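Local coordinates for extracellular solute-binding protein, family 7 (PDB 4PET) that binds pyruvate together with a calcium ion and probably hands its ligand to a TRAP transporter in the periplasm, at residues W342-L345 / S346-Y350; D334-H337 / Q338-W342; A285-K288 / K289-N293. All blocks are in the same frame, centred on the assembly; numbering follows the deposited sequence.

Following the chain from the N terminus, contact 3 (285-293) comes first, at the C-terminal end of the long helix 255-290. Contacts 2 (334-342) and 1 (342-350) follow on the last helix, 323-353, end to end, with Trp342 closing one and opening the other. Each contact joins consecutive residues, so none closes a long loop and none nests in or crosses another. Contact 3 stays apart, its nearest atoms about 16 Å from contact 1 and about 23 Å from contact 2. All three touch the second subunit: Ala285 and Lys288 of contact 3 pack on Gln338 and Ala341 of that subunit, which brings the end of helix 255-290 against helix 323-353 of the partner chain.

Contact 1: residues W342-L345 / S346-Y350; sequences WTNL and SDRAY
Trp342 and Ser346 meet where helix 323-353 widens into a pi-type turn at 346-348. Ser346 sets its CB over the face of the indole, 3.6 Å from the centroid of the six-membered ring of Trp342, a CH-pi contact, and its OG lies over the same ring system. With chi1 at 60°, OG sits between the backbone N and the carbonyl carbon and turns back to the carbonyl of Trp342. Ser346 OG donates to Trp342 O, though the 2.4 Å between them is too short to trust in detail. The same carbonyl oxygen also takes a weak bond from Ser346 N.

The widening appears in the backbone pairing. Thr343 O accepts from Arg348 N, five residues on, at 2.9 Å with an N-H...O angle of 176°. Asp347 N, the donor of an ordinary alpha-helical turn, lies near Thr343 O at a poor angle and makes no bond to it. Asn344 O repeats the five-residue step with a weak bond from Ala349 N and is also reached by a water that donates to it at 2.9 Å. That water accepts a weak bond from Arg348 NH1.

Three side chains have their strongest polar partners outside the two segments. Thr343 OG1 is hydrogen-bonded to Glu119, Asp347 OD1 accepts from Asn152 ND2 of the second subunit, and Arg348 NH2 donates to Leu351 O of that subunit. Between Asn344 and Arg348 the side chains run side by side, amide and guanidinium planes 22° apart. Asn344 OD1 lies over one face of the guanidinium and touches Arg348 CD at 3.4 Å.

Contact 2: residues D334-H337 / Q338-W342; sequences DYKH and QIRAW
Regular alpha-helical turns of helix 323-353 carry this contact, in which Tyr335 meets Gln338 and Ile339 one turn further along. Three backbone bonds hold the turn: Gln338 N to Asp334 O, Ile339 N to Tyr335 O at 2.9 Å, and Arg340 N to Lys336 O. The middle one is nearly straight, with an N-H...O angle of 175°. Tyr335 O also receives a weak bond from Gln338 N.

The Tyr335 side chain crosses that of Ile339 at a slant, Tyr335 CE2 touching Ile339 CB at 3.9 Å, with the CG2 methyl close by. Ile339 CG2 also leans on the backbone, 3.4 Å from Tyr335 O. Gln338 comes from the neighbouring position. Its extended chain carries OE1 out toward Tyr335 CE1, the two side chains crossing at a slant with ring and amide planes 56° apart. Gln338 OE1 is satisfied by a water that donates to it at 2.9 Å and lies at 3.3 Å from Tyr335 OH, a weak link. The firmer partner of that hydroxyl is His278 ND1 of the second subunit.

On the Lys336 side, Arg340 folds back through bends at chi2 and chi3, bringing Arg340 NH2 to 4.3 Å from Lys336 CG. The two positive ends are near each other without touching, and the salt bridge of Arg340 NH2 to Glu119 probably eases the like charge.

In the fold, the buried side of this stretch lies against helix 117-126 and the loop before it: Tyr335 stacks edge-to-face with Trp123, and Ile339 rests on Glu119 and Met115, while on the dimer side Gln338 packs on Gly281 of helix 255-290 of the second subunit.

Contact 3: residues A285-K288 / K289-N293; sequences ASLK and KDYPN
Lys289 N reaches back three residues to Ser286 O, at 2.9 Å, coming in well above the carbonyl plane. Next, Asp290 N bonds to Ser286 O at 2.7 Å, nearly in line with the C=O bond, so two amides grip one carbonyl. The Asp290 side chain turns back as well: with CG beside the backbone N (chi1 -60°), Asp290 OD2 accepts from Ser286 OG at 2.6 Å through its anti lone pair. Asp290 OD1 pairs with Lys289 NZ at 3.4 Å, a salt bridge whose hydrogen bond is weak. An alanine at Ser286 is likely to leave Asp290 OD2 without this donor and the carboxylate freer to swing away from the turn.

Tyr291 then lays its ring against the helix. Leu287 CD1 sits over one face, 4.0 Å from Tyr291 CG. Ser286 OG lies in the ring plane at the edge, 3.8 Å from Tyr291 CE1. Tyr291 N is buried without a partner in the model. Leu219 touches both Leu287 and Tyr291, and His224 meets the tyrosine ring edge-to-face.

Mixed three- and four-residue backbone bonds onto one carbonyl, followed by a departing loop, are typical of a helix tightening at its C-terminal end, here that of helix 255-290 ahead of strand 295-297.

Contact 1: residues W342-L345 / S346-Y350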
loop_
_atom_site.group_PDB
_atom_site.type_symbol
_atom_site.label_atom_id
_atom_site.label_comp_id
_atom_site.label_asym_id
_atom_site.label_seq_id
_atom_site.Cartn_x
_atom_site.Cartn_y
_atom_site.Cartn_z
ATOM N N TRP A 342 -5.948 -13.643 -4.415
ATOM C CA TRP A 342 -5.907 -12.520 -5.348
ATOM C C TRP A 342 -4.485 -11.997 -5.543
ATOM O O TRP A 342 -4.083 -11.617 -6.647
ATOM C CB TRP A 342 -6.794 -11.372 -4.844
ATOM C CG TRP A 342 -6.563 -10.074 -5.598
ATOM C CD1 TRP A 342 -6.187 -8.873 -5.069
ATOM C CD2 TRP A 342 -6.657 -9.877 -7.017
ATOM N NE1 TRP A 342 -6.058 -7.942 -6.065
ATOM C CE2 TRP A 342 -6.330 -8.531 -7.273
ATOM C CE3 TRP A 342 -7.000 -10.703 -8.093
ATOM C CZ2 TRP A 342 -6.346 -7.988 -8.563
ATOM C CZ3 TRP A 342 -7.012 -10.168 -9.370
ATOM C CH2 TRP A 342 -6.679 -8.830 -9.600
ATOM N N THR A 343 -3.750 -11.910 -4.447
ATOM C CA THR A 343 -2.344 -11.544 -4.506
ATOM C C THR A 343 -1.575 -12.477 -5.432
ATOM O O THR A 343 -0.754 -12.022 -6.215
ATOM C CB THR A 343 -1.734 -11.630 -3.093
ATOM O OG1 THR A 343 -2.257 -10.560 -2.290
ATOM C CG2 THR A 343 -0.203 -11.575 -3.149
ATOM N N ASN A 344 -1.842 -13.779 -5.318
ATOM C CA ASN A 344 -1.209 -14.798 -6.127
ATOM C C ASN A 344 -1.586 -14.684 -7.594
ATOM O O ASN A 344 -0.759 -14.898 -8.471
ATOM C CB ASN A 344 -1.627 -16.208 -5.655
ATOM C CG ASN A 344 -0.895 -16.658 -4.387
ATOM O OD1 ASN A 344 0.114 -16.086 -4.002
ATOM N ND2 ASN A 344 -1.400 -17.708 -3.759
ATOM N N LEU A 345 -2.849 -14.391 -7.863
ATOM C CA LEU A 345 -3.313 -14.308 -9.237
ATOM C C LEU A 345 -2.793 -13.027 -9.892
ATOM O O LEU A 345 -2.651 -12.956 -11.112
ATOM C CB LEU A 345 -4.842 -14.320 -9.276
ATOM C CG LEU A 345 -5.489 -14.292 -10.661
ATOM C CD1 LEU A 345 -5.103 -15.545 -11.464
ATOM C CD2 LEU A 345 -7.012 -14.150 -10.502
ATOM N N SER A 346 -2.510 -12.022 -9.073
ATOM C CA SER A 346 -2.253 -10.682 -9.588
ATOM C C SER A 346 -0.753 -10.344 -9.433
ATOM O O SER A 346 0.046 -10.705 -10.290
ATOM C CB SER A 346 -3.176 -9.651 -8.901
ATOM O OG SER A 346 -2.980 -9.623 -7.462
ATOM N N ASP A 347 -0.361 -9.693 -8.339
ATOM C CA ASP A 347 1.039 -9.271 -8.175
ATOM C C ASP A 347 2.061 -10.423 -8.232
ATOM O O ASP A 347 3.103 -10.292 -8.851
ATOM C CB ASP A 347 1.221 -8.490 -6.859
ATOM C CG ASP A 347 0.865 -6.995 -6.993
ATOM O OD1 ASP A 347 0.554 -6.554 -8.117
ATOM O OD2 ASP A 347 0.930 -6.250 -5.980
ATOM N N ARG A 348 1.800 -11.541 -7.578
ATOM C CA ARG A 348 2.829 -12.578 -7.510
ATOM C C ARG A 348 3.108 -13.211 -8.880
ATOM O O ARG A 348 4.276 -13.428 -9.262
ATOM C CB ARG A 348 2.400 -13.643 -6.514
ATOM C CG ARG A 348 3.462 -14.654 -6.141
ATOM C CD ARG A 348 2.781 -15.982 -6.067
ATOM N NE ARG A 348 3.388 -16.952 -5.184
ATOM C CZ ARG A 348 2.953 -18.206 -5.094
ATOM N NH1 ARG A 348 1.939 -18.606 -5.858
ATOM N NH2 ARG A 348 3.531 -19.063 -4.262
ATOM N N ALA A 349 2.044 -13.531 -9.609
ATOM C CA ALA A 349 2.167 -14.051 -10.971
ATOM C C ALA A 349 3.033 -13.103 -11.801
ATOM O O ALA A 349 3.946 -13.524 -12.559
ATOM C CB ALA A 349 0.784 -14.184 -11.585
ATOM N N TYR A 350 2.745 -11.815 -11.627
ATOM C CA TYR A 350 3.423 -10.748 -12.352
ATOM C C TYR A 350 4.915 -10.651 -11.942
ATOM O O TYR A 350 5.777 -10.658 -12.784
ATOM C CB TYR A 350 2.644 -9.437 -12.129
ATOM C CG TYR A 350 3.256 -8.231 -12.780
ATOM C CD1 TYR A 350 3.029 -7.942 -14.129
ATOM C CD2 TYR A 350 4.068 -7.389 -12.063
ATOM C CE1 TYR A 350 3.591 -6.828 -14.719
ATOM C CE2 TYR A 350 4.650 -6.298 -12.643
ATOM C CZ TYR A 350 4.402 -6.013 -13.970
ATOM O OH TYR A 350 5.009 -4.910 -14.528
HETATM O O HOH W 1 1.283 -16.901 -8.638
#

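Contact 2: residues D334-H337 / Q338-W342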
loop_
_atom_site.group_PDB
_atom_site.type_symbol
_atom_site.label_atom_id
_atom_site.label_comp_id
_atom_site.label_asym_id
_atom_site.label_seq_id
_atom_site.Cartn_x
_atom_site.Cartn_y
_atom_site.Cartn_z
ATOM N N ASP A 334 -8.927 -16.726 7.833
ATOM C CA ASP A 334 -9.894 -16.733 6.737
ATOM C C ASP A 334 -9.609 -15.589 5.786
ATOM O O ASP A 334 -9.687 -15.773 4.587
ATOM C CB ASP A 334 -11.309 -16.531 7.246
ATOM C CG ASP A 334 -11.801 -17.680 8.073
ATOM O OD1 ASP A 334 -11.077 -18.705 8.131
ATOM O OD2 ASP A 334 -12.903 -17.528 8.657
ATOM N N TYR A 335 -9.312 -14.407 6.323
ATOM C CA TYR A 335 -9.057 -13.262 5.466
ATOM C C TYR A 335 -7.795 -13.498 4.621
ATOM O O TYR A 335 -7.819 -13.312 3.402
ATOM C CB TYR A 335 -9.010 -11.931 6.220
ATOM C CG TYR A 335 -9.235 -10.758 5.254
ATOM C CD1 TYR A 335 -10.530 -10.323 4.950
ATOM C CD2 TYR A 335 -8.158 -10.138 4.598
ATOM C CE1 TYR A 335 -10.749 -9.289 4.047
ATOM C CE2 TYR A 335 -8.370 -9.105 3.700
ATOM C CZ TYR A 335 -9.663 -8.685 3.423
ATOM O OH TYR A 335 -9.867 -7.667 2.517
ATOM N N LYS A 336 -6.719 -13.961 5.241
ATOM C CA LYS A 336 -5.523 -14.289 4.478
ATOM C C LYS A 336 -5.821 -15.297 3.370
ATOM O O LYS A 336 -5.393 -15.103 2.240
ATOM C CB LYS A 336 -4.396 -14.772 5.382
ATOM C CG LYS A 336 -3.127 -15.118 4.586
ATOM C CD LYS A 336 -2.067 -15.739 5.446
ATOM C CE LYS A 336 -2.547 -17.042 6.039
ATOM N NZ LYS A 336 -1.503 -18.080 5.972
ATOM N N HIS A 337 -6.592 -16.346 3.661
ATOM C CA HIS A 337 -6.901 -17.334 2.628
ATOM C C HIS A 337 -7.580 -16.668 1.413
ATOM O O HIS A 337 -7.299 -17.006 0.240
ATOM C CB HIS A 337 -7.766 -18.458 3.216
ATOM C CG HIS A 337 -8.278 -19.435 2.202
ATOM N ND1 HIS A 337 -7.482 -20.412 1.637
ATOM C CD2 HIS A 337 -9.506 -19.585 1.647
ATOM C CE1 HIS A 337 -8.197 -21.122 0.781
ATOM N NE2 HIS A 337 -9.430 -20.644 0.773
ATOM N N GLN A 338 -8.468 -15.719 1.696
ATOM C CA GLN A 338 -9.267 -15.086 0.662
ATOM C C GLN A 338 -8.463 -14.109 -0.172
ATOM O O GLN A 338 -8.477 -14.179 -1.408
ATOM C CB GLN A 338 -10.437 -14.356 1.284
ATOM C CG GLN A 338 -11.197 -13.488 0.312
ATOM C CD GLN A 338 -12.466 -12.961 0.921
ATOM O OE1 GLN A 338 -12.584 -11.769 1.237
ATOM N NE2 GLN A 338 -13.418 -13.850 1.113
ATOM N N ILE A 339 -7.743 -13.220 0.509
ATOM C CA ILE A 339 -6.987 -12.179 -0.189
ATOM C C ILE A 339 -5.705 -12.736 -0.850
ATOM O O ILE A 339 -5.336 -12.287 -1.928
ATOM C CB ILE A 339 -6.673 -10.987 0.759
ATOM C CG1 ILE A 339 -6.255 -9.759 -0.030
ATOM C CG2 ILE A 339 -5.577 -11.346 1.820
ATOM C CD1 ILE A 339 -7.353 -9.185 -0.827
ATOM N N ARG A 340 -5.070 -13.744 -0.252
ATOM C CA ARG A 340 -3.831 -14.287 -0.825
ATOM C C ARG A 340 -4.098 -14.858 -2.199
ATOM O O ARG A 340 -3.247 -14.827 -3.093
ATOM C CB ARG A 340 -3.265 -15.385 0.072
ATOM C CG ARG A 340 -2.065 -16.157 -0.508
ATOM C CD ARG A 340 -0.853 -15.267 -0.764
ATOM N NE ARG A 340 -0.622 -14.358 0.354
ATOM C CZ ARG A 340 0.135 -14.645 1.410
ATOM N NH1 ARG A 340 0.753 -15.812 1.496
ATOM N NH2 ARG A 340 0.291 -13.756 2.382
ATOM N N ALA A 341 -5.287 -15.402 -2.388
ATOM C CA ALA A 341 -5.604 -15.953 -3.702
ATOM C C ALA A 341 -5.501 -14.843 -4.762
ATOM O O ALA A 341 -5.008 -15.062 -5.882
ATOM C CB ALA A 341 -6.998 -16.593 -3.682
ATOM N N TRP A 342 -5.948 -13.643 -4.415
ATOM C CA TRP A 342 -5.907 -12.520 -5.348
ATOM C C TRP A 342 -4.485 -11.997 -5.543
ATOM O O TRP A 342 -4.083 -11.617 -6.647
ATOM C CB TRP A 342 -6.794 -11.372 -4.844
ATOM C CG TRP A 342 -6.563 -10.074 -5.598
ATOM C CD1 TRP A 342 -6.187 -8.873 -5.069
ATOM C CD2 TRP A 342 -6.657 -9.877 -7.017
ATOM N NE1 TRP A 342 -6.058 -7.942 -6.065
ATOM C CE2 TRP A 342 -6.330 -8.531 -7.273
ATOM C CE3 TRP A 342 -7.000 -10.703 -8.093
ATOM C CZ2 TRP A 342 -6.346 -7.988 -8.563
ATOM C CZ3 TRP A 342 -7.012 -10.168 -9.370
ATOM C CH2 TRP A 342 -6.679 -8.830 -9.600
HETATM O O HOH W 2 -10.752 -9.797 0.213
#

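Contact 3: residues A285-K288 / K289-N293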
loop_
_atom_site.group_PDB
_atom_site.type_symbol
_atom_site.label_atom_id
_atom_site.label_comp_id
_atom_site.label_asym_id
_atom_site.label_seq_id
_atom_site.Cartn_x
_atom_site.Cartn_y
_atom_site.Cartn_z
ATOM N N ALA A 285 20.331 -1.044 -2.576
ATOM C CA ALA A 285 21.265 -0.782 -3.679
ATOM C C ALA A 285 22.680 -0.633 -3.124
ATOM O O ALA A 285 23.635 -1.109 -3.729
ATOM C CB ALA A 285 20.867 0.474 -4.461
ATOM N N SER A 286 22.793 0.035 -1.966
ATOM C CA SER A 286 24.093 0.274 -1.335
ATOM C C SER A 286 24.645 -1.019 -0.727
ATOM O O SER A 286 25.829 -1.288 -0.784
ATOM C CB SER A 286 23.982 1.358 -0.244
ATOM O OG SER A 286 25.216 1.502 0.472
ATOM N N LEU A 287 23.763 -1.789 -0.110
ATOM C CA LEU A 287 24.106 -3.079 0.464
ATOM C C LEU A 287 24.712 -3.995 -0.583
ATOM O O LEU A 287 25.617 -4.750 -0.289
ATOM C CB LEU A 287 22.822 -3.699 1.004
ATOM C CG LEU A 287 22.805 -4.996 1.789
ATOM C CD1 LEU A 287 23.771 -4.905 2.979
ATOM C CD2 LEU A 287 21.346 -5.277 2.250
ATOM N N LYS A 288 24.182 -3.932 -1.801
ATOM C CA LYS A 288 24.651 -4.787 -2.872
ATOM C C LYS A 288 26.064 -4.388 -3.322
ATOM O O LYS A 288 26.718 -5.120 -4.060
ATOM C CB LYS A 288 23.709 -4.710 -4.077
ATOM C CG LYS A 288 22.299 -5.240 -3.841
ATOM C CD LYS A 288 21.398 -4.783 -4.991
ATOM C CE LYS A 288 20.665 -5.934 -5.678
ATOM N NZ LYS A 288 20.109 -5.514 -7.007
ATOM N N LYS A 289 26.514 -3.217 -2.888
ATOM C CA LYS A 289 27.725 -2.634 -3.446
ATOM C C LYS A 289 28.798 -2.285 -2.394
ATOM O O LYS A 289 29.982 -2.270 -2.697
ATOM C CB LYS A 289 27.329 -1.392 -4.261
ATOM C CG LYS A 289 28.465 -0.460 -4.560
ATOM C CD LYS A 289 27.998 0.831 -5.218
ATOM C CE LYS A 289 29.190 1.588 -5.828
ATOM N NZ LYS A 289 30.365 1.665 -4.902
ATOM N N ASP A 290 28.379 -2.000 -1.165
ATOM C CA ASP A 290 29.265 -1.360 -0.190
ATOM C C ASP A 290 29.557 -2.228 1.049
ATOM O O ASP A 290 30.223 -1.773 1.977
ATOM C CB ASP A 290 28.644 -0.026 0.283
ATOM C CG ASP A 290 28.423 0.983 -0.860
ATOM O OD1 ASP A 290 29.285 1.035 -1.766
ATOM O OD2 ASP A 290 27.393 1.722 -0.841
ATOM N N TYR A 291 29.055 -3.461 1.080
ATOM C CA TYR A 291 29.192 -4.298 2.287
ATOM C C TYR A 291 29.699 -5.680 1.991
ATOM O O TYR A 291 28.965 -6.651 2.175
ATOM C CB TYR A 291 27.850 -4.449 2.999
ATOM C CG TYR A 291 27.299 -3.160 3.502
ATOM C CD1 TYR A 291 26.896 -2.161 2.622
ATOM C CD2 TYR A 291 27.172 -2.930 4.877
ATOM C CE1 TYR A 291 26.388 -0.960 3.102
ATOM C CE2 TYR A 291 26.671 -1.759 5.347
ATOM C CZ TYR A 291 26.293 -0.767 4.470
ATOM O OH TYR A 291 25.790 0.413 4.980
ATOM N N PRO A 292 30.976 -5.786 1.592
ATOM C CA PRO A 292 31.557 -7.075 1.191
ATOM C C PRO A 292 31.541 -8.135 2.305
ATOM O O PRO A 292 31.682 -9.337 2.038
ATOM C CB PRO A 292 32.997 -6.714 0.819
ATOM C CG PRO A 292 33.277 -5.413 1.488
ATOM C CD PRO A 292 31.955 -4.687 1.544
ATOM N N ASN A 293 31.383 -7.703 3.549
ATOM C CA ASN A 293 31.397 -8.652 4.650
ATOM C C ASN A 293 30.017 -9.113 5.138
ATOM O O ASN A 293 29.924 -9.977 6.002
ATOM C CB ASN A 293 32.236 -8.085 5.796
ATOM C CG ASN A 293 33.718 -8.056 5.449
ATOM O OD1 ASN A 293 34.283 -9.074 5.086
ATOM N ND2 ASN A 293 34.334 -6.885 5.516
#